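Local coordinates for protein alpha-glucosidase (Pseudoalteromonas sp. K8, PDB 5HQA) that hydrolyses alpha-glucosides as a calcium-binding glycoside hydrolase of family 97 that is activated by chloride, at residues R458-E461 with F462-W465; G312-T315 with G316-G319. All blocks are in the same frame, centred on the assembly; numbering follows the deposited sequence.

Interaction 1 of 2, residues R458-E461 with F462-W465. With CA (calcium ion), chain C; AC1 (4,6-dideoxy-4-{[(1S,4R,5S,6S)-4,5,6-trihydroxy-3-(hydroxymethyl)cyclohex-2-en-1-yl]amino}-alpha-D-glucopyranose), chain B; GLC (alpha-D-glucopyranose), chain D; GLC (alpha-D-glucopyranose), chain E.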
loop_
_atom_site.group_PDB
_atom_site.type_symbol
_atom_site.label_atom_id
_atom_site.label_comp_id
_atom_site.label_asym_id
_atom_site.label_seq_id
_atom_site.Cartn_x
_atom_site.Cartn_y
_atom_site.Cartn_z
ATOM N N ARG A 458 1.382 -7.745 -6.127
ATOM C CA ARG A 458 1.072 -8.029 -7.523
ATOM C C ARG A 458 -0.100 -7.166 -7.982
ATOM O O ARG A 458 -1.210 -7.277 -7.448
ATOM C CB ARG A 458 0.752 -9.508 -7.703
ATOM C CG ARG A 458 1.992 -10.393 -7.689
ATOM C CD ARG A 458 1.625 -11.878 -7.759
ATOM N NE ARG A 458 0.836 -12.215 -8.947
ATOM C CZ ARG A 458 1.130 -13.197 -9.798
ATOM N NH1 ARG A 458 2.210 -13.954 -9.619
ATOM N NH2 ARG A 458 0.332 -13.429 -10.836
ATOM N N GLY A 459 0.145 -6.306 -8.972
ATOM C CA GLY A 459 -0.889 -5.524 -9.601
ATOM C C GLY A 459 -1.250 -6.034 -10.985
ATOM O O GLY A 459 -0.994 -7.192 -11.344
ATOM N N GLN A 460 -1.849 -5.141 -11.782
ATOM C CA GLN A 460 -2.358 -5.500 -13.106
ATOM C C GLN A 460 -1.276 -6.063 -14.020
ATOM O O GLN A 460 -1.574 -6.888 -14.896
ATOM C CB GLN A 460 -2.982 -4.265 -13.758
ATOM C CG GLN A 460 -3.822 -4.547 -14.990
ATOM C CD GLN A 460 -5.224 -5.000 -14.623
ATOM O OE1 GLN A 460 -5.508 -6.202 -14.568
ATOM N NE2 GLN A 460 -6.109 -4.036 -14.364
ATOM N N GLU A 461 -0.025 -5.618 -13.860
ATOM C CA GLU A 461 1.027 -6.048 -14.781
ATOM C C GLU A 461 1.181 -7.564 -14.801
ATOM O O GLU A 461 1.497 -8.138 -15.848
ATOM C CB GLU A 461 2.357 -5.393 -14.409
ATOM C CG GLU A 461 2.810 -5.701 -12.981
ATOM C CD GLU A 461 4.206 -5.186 -12.690
ATOM O OE1 GLU A 461 4.882 -4.756 -13.648
ATOM O OE2 GLU A 461 4.637 -5.220 -11.513
ATOM N N PHE A 462 0.962 -8.236 -13.666
ATOM C CA PHE A 462 1.080 -9.694 -13.667
ATOM C C PHE A 462 -0.009 -10.362 -14.484
ATOM O O PHE A 462 0.110 -11.554 -14.779
ATOM C CB PHE A 462 1.077 -10.242 -12.239
ATOM C CG PHE A 462 2.401 -10.105 -11.562
ATOM C CD1 PHE A 462 2.781 -8.892 -10.996
ATOM C CD2 PHE A 462 3.288 -11.168 -11.535
ATOM C CE1 PHE A 462 4.032 -8.753 -10.396
ATOM C CE2 PHE A 462 4.536 -11.042 -10.936
ATOM C CZ PHE A 462 4.912 -9.835 -10.368
ATOM N N ASN A 463 -1.051 -9.625 -14.865
ATOM C CA ASN A 463 -2.073 -10.178 -15.736
ATOM C C ASN A 463 -1.692 -10.095 -17.200
ATOM O O ASN A 463 -2.401 -10.664 -18.036
ATOM C CB ASN A 463 -3.399 -9.468 -15.487
ATOM C CG ASN A 463 -3.926 -9.738 -14.103
ATOM O OD1 ASN A 463 -3.649 -10.791 -13.525
ATOM N ND2 ASN A 463 -4.674 -8.791 -13.553
ATOM N N ALA A 464 -0.593 -9.422 -17.529
ATOM C CA ALA A 464 -0.087 -9.435 -18.898
ATOM C C ALA A 464 0.832 -10.623 -19.165
ATOM O O ALA A 464 0.843 -11.145 -20.284
ATOM C CB ALA A 464 0.659 -8.133 -19.205
ATOM N N TRP A 465 1.595 -11.069 -18.156
ATOM C CA TRP A 465 2.608 -12.090 -18.406
ATOM C C TRP A 465 2.862 -13.017 -17.217
ATOM O O TRP A 465 3.839 -13.776 -17.265
ATOM C CB TRP A 465 3.937 -11.410 -18.815
ATOM C CG TRP A 465 4.190 -10.123 -18.053
ATOM C CD1 TRP A 465 4.101 -8.847 -18.545
ATOM C CD2 TRP A 465 4.542 -9.993 -16.668
ATOM N NE1 TRP A 465 4.391 -7.937 -17.554
ATOM C CE2 TRP A 465 4.658 -8.612 -16.393
ATOM C CE3 TRP A 465 4.776 -10.909 -15.634
ATOM C CZ2 TRP A 465 4.994 -8.125 -15.126
ATOM C CZ3 TRP A 465 5.114 -10.424 -14.376
ATOM C CH2 TRP A 465 5.217 -9.048 -14.132
HETATM CA CA CA C . 6.392 -4.278 -10.344
HETATM C C1 AC1 B . 9.878 -8.053 -13.028
HETATM O O2 AC1 B . 9.342 -8.468 -10.731
HETATM C C2 AC1 B . 9.516 -7.416 -11.695
HETATM C C4A AC1 B . 7.046 -1.000 -14.910
HETATM C C3 AC1 B . 8.283 -6.558 -11.806
HETATM O O3 AC1 B . 7.925 -6.029 -10.516
HETATM C C4 AC1 B . 8.511 -5.464 -12.814
HETATM N N4A AC1 B . 7.463 -4.395 -12.783
HETATM C C5 AC1 B . 8.492 -6.257 -14.112
HETATM O O5 AC1 B . 9.729 -7.081 -14.161
HETATM C C6 AC1 B . 8.419 -5.428 -15.357
HETATM C C1B AC1 B . 7.995 -2.986 -12.743
HETATM C C2B AC1 B . 6.731 -1.904 -12.623
HETATM O O2B AC1 B . 5.891 -2.340 -11.554
HETATM C C3B AC1 B . 6.062 -1.759 -13.850
HETATM O O3B AC1 B . 4.848 -0.973 -13.747
HETATM O O4 AC1 B . 6.446 -0.961 -16.190
HETATM C C5B AC1 B . 8.350 -1.614 -15.010
HETATM C C7B AC1 B . 8.834 -2.636 -13.839
HETATM C C6B AC1 B . 9.419 -0.861 -15.818
HETATM O O6B AC1 B . 9.832 0.233 -15.060
HETATM C C1 GLC D . 10.033 -12.451 -16.003
HETATM C C2 GLC D . 11.095 -11.862 -15.083
HETATM C C3 GLC D . 10.508 -11.108 -13.919
HETATM C C4 GLC D . 9.698 -9.958 -14.420
HETATM C C5 GLC D . 8.590 -10.401 -15.388
HETATM C C6 GLC D . 8.170 -9.234 -16.229
HETATM O O2 GLC D . 11.923 -12.932 -14.611
HETATM O O3 GLC D . 11.597 -10.628 -13.056
HETATM O O4 GLC D . 9.111 -9.183 -13.283
HETATM O O5 GLC D . 8.917 -11.515 -16.344
HETATM O O6 GLC D . 9.015 -9.085 -17.349
HETATM C C1 GLC E . 6.732 -16.464 -15.101
HETATM C C2 GLC E . 7.197 -16.119 -16.507
HETATM C C3 GLC E . 7.907 -14.804 -16.681
HETATM C C4 GLC E . 8.124 -13.923 -15.496
HETATM C C5 GLC E . 7.820 -14.496 -14.109
HETATM C C6 GLC E . 6.645 -13.859 -13.474
HETATM O O1 GLC E . 6.644 -17.842 -14.966
HETATM O O2 GLC E . 8.090 -17.146 -16.972
HETATM O O3 GLC E . 7.191 -14.062 -17.733
HETATM O O4 GLC E . 9.589 -13.643 -15.427
HETATM O O5 GLC E . 7.663 -15.971 -14.072
HETATM O O6 GLC E . 6.985 -13.660 -12.115
#
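Phe-462 and Arg-458 meet because both first torsions put CG anti to the carbonyl carbon (chi1 -79° and -76°), and the arginine then bends at chi3. Its CG sits over one ring face, a CH-pi contact 3.7 Å from CG to the ring centroid of Phe-462. The guanidinium continues across the same ring, with CZ of Arg-458 3.4 Å from CD2 of Phe-462 and the planes 29° apart. Asn-470 and Pro-468 hold the guanidinium by hydrogen bonds. CH2 of Trp-465 lies over the other face of the phenylalanine.

Glu-461 runs beside Phe-462 and is extended beyond CG. This carries OE2 of Glu-461 to 2.3 Å from the calcium ion, while OE1 comes within 2.7 Å of N4A of the acarviosine unit of acarbose. Trp-465 carries O of Glu-461 over one indole face and C6 of the chain D glucose over the opposite one. Farther from the sugars, ND2 of Asn-463 gives a 2.9 Å hydrogen bond to OE1 of Gln-460.

The short helical turn 462-465 thus presents sugar-binding side chains beyond the loop that follows strand 451-454 of the parallel sheet. Glu-154, Glu-437 and Glu-455 complete the protein ligands of the calcium, and helix 271-274 packs alongside, with His-274 bonded to the indole N-H.

Interaction 2 of 2, residues G312-T315 with G316-G319; sequences GWNT and GWDG
Trp-317 turns its indole so that one face lies against Gly-312 and the N-H edge reaches Asn-314. The amide of Asn-314 stands almost upright to the indole, with the two planes 82° apart. NE1 of Trp-317 donates a hydrogen bond to OD1 of Asn-314 over 2.9 Å, with an N-H...O angle of 159°. The oxygen lies in the plane of the indole. Seen from the asparagine, however, the donor sits well above the carbonyl plane. With chi1 at 54°, CG of Asn-314 falls between its backbone N and carbonyl carbon, and OD1 is brought to the indole edge. The amide is fixed at its other end too, since ND2 bonds to the carbonyl of Ser-329.

The backbone O of Asn-314 also meets that edge, 3.0 Å from CD1 of Trp-317. Over the face, CA of Gly-312 makes a CH-pi contact, 3.7 Å from the centroid of the five-membered ring of Trp-317.

These residues belong to the loop that follows strand 307-310, a strand of the parallel sheet of the TIM-barrel-type domain. Here the loop contributes to the glycan pocket, and Trp-317 touches the acarviosine unit of acarbose. Trp-280 stacks on Trp-317, and Phe-328 meets it edge-to-face. Were this tryptophan an alanine, OD1 of Asn-314 would probably lose its indole donor, and a gap would be likely to open over Gly-312 beside the sugar.

Gly-312 and Gly-316 both have positive phi, where a CB would collide with the carbonyl O of the residue before.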
loop_
_atom_site.group_PDB
_atom_site.type_symbol
_atom_site.label_atom_id
_atom_site.label_comp_id
_atom_site.label_asym_id
_atom_site.label_seq_id
_atom_site.Cartn_x
_atom_site.Cartn_y
_atom_site.Cartn_z
ATOM N N GLY A 312 10.402 4.380 -20.710
ATOM C CA GLY A 312 11.314 4.181 -21.815
ATOM C C GLY A 312 11.748 5.453 -22.498
ATOM O O GLY A 312 12.219 5.398 -23.640
ATOM N N TRP A 313 11.598 6.602 -21.837
ATOM C CA TRP A 313 11.934 7.881 -22.451
ATOM C C TRP A 313 13.427 8.177 -22.394
ATOM O O TRP A 313 13.926 8.945 -23.222
ATOM C CB TRP A 313 11.160 9.010 -21.755
ATOM C CG TRP A 313 11.599 9.198 -20.325
ATOM C CD1 TRP A 313 11.105 8.557 -19.218
ATOM C CD2 TRP A 313 12.647 10.056 -19.856
ATOM N NE1 TRP A 313 11.775 8.974 -18.094
ATOM C CE2 TRP A 313 12.728 9.892 -18.457
ATOM C CE3 TRP A 313 13.524 10.951 -20.486
ATOM C CZ2 TRP A 313 13.647 10.592 -17.671
ATOM C CZ3 TRP A 313 14.439 11.649 -19.706
ATOM C CH2 TRP A 313 14.491 11.462 -18.310
ATOM N N ASN A 314 14.143 7.587 -21.444
ATOM C CA ASN A 314 15.528 7.925 -21.148
ATOM C C ASN A 314 16.455 6.827 -21.650
ATOM O O ASN A 314 16.068 5.659 -21.709
ATOM C CB ASN A 314 15.722 8.107 -19.642
ATOM C CG ASN A 314 15.253 6.896 -18.839
ATOM O OD1 ASN A 314 14.190 6.325 -19.103
ATOM N ND2 ASN A 314 16.046 6.506 -17.854
ATOM N N THR A 315 17.688 7.196 -21.996
ATOM C CA THR A 315 18.611 6.199 -22.521
ATOM C C THR A 315 18.984 5.174 -21.449
ATOM O O THR A 315 19.067 5.477 -20.250
ATOM C CB THR A 315 19.868 6.862 -23.088
ATOM O OG1 THR A 315 20.594 7.510 -22.038
ATOM C CG2 THR A 315 19.492 7.883 -24.148
ATOM N N GLY A 316 19.177 3.932 -21.896
ATOM C CA GLY A 316 19.572 2.861 -21.006
ATOM C C GLY A 316 18.691 1.630 -21.081
ATOM O O GLY A 316 19.014 0.600 -20.480
ATOM N N TRP A 317 17.576 1.710 -21.807
ATOM C CA TRP A 317 16.660 0.580 -21.892
ATOM C C TRP A 317 17.035 -0.420 -22.977
ATOM O O TRP A 317 16.481 -1.524 -22.988
ATOM C CB TRP A 317 15.223 1.055 -22.147
ATOM C CG TRP A 317 14.613 1.827 -21.004
ATOM C CD1 TRP A 317 14.728 3.166 -20.772
ATOM C CD2 TRP A 317 13.791 1.308 -19.949
ATOM N NE1 TRP A 317 14.034 3.516 -19.640
ATOM C CE2 TRP A 317 13.444 2.395 -19.117
ATOM C CE3 TRP A 317 13.310 0.032 -19.629
ATOM C CZ2 TRP A 317 12.641 2.247 -17.980
ATOM C CZ3 TRP A 317 12.506 -0.117 -18.491
ATOM C CH2 TRP A 317 12.186 0.987 -17.682
ATOM N N ASP A 318 17.936 -0.072 -23.892
ATOM C CA ASP A 318 18.215 -0.971 -25.005
ATOM C C ASP A 318 18.839 -2.271 -24.517
ATOM O O ASP A 318 19.686 -2.277 -23.620
ATOM C CB ASP A 318 19.143 -0.306 -26.013
ATOM C CG ASP A 318 18.452 0.769 -26.811
ATOM O OD1 ASP A 318 17.414 1.283 -26.354
ATOM O OD2 ASP A 318 18.955 1.107 -27.895
ATOM N N GLY A 319 18.423 -3.374 -25.138
ATOM C CA GLY A 319 18.952 -4.681 -24.816
ATOM C C GLY A 319 18.049 -5.410 -23.853
ATOM O O GLY A 319 16.874 -5.651 -24.153
#

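How the interactions relate
Interaction 2 comes first along the chain, in the loop after strand 307-310. Interaction 1 follows much later, after strand 451-454. Both strands belong to the parallel sheet of the TIM-barrel-type domain. The centres of the two contacts are 22 Å apart and their nearest atoms about 10 Å, so they do not touch. The bound inhibitor joins them. Residues 458-465 supply a calcium ligand and aromatic rings along the glucose units, while 316-319 supplies a tryptophan that also touches the acarviosine unit of acarbose. Distant parts of the sequence are thus brought to one glycan pocket.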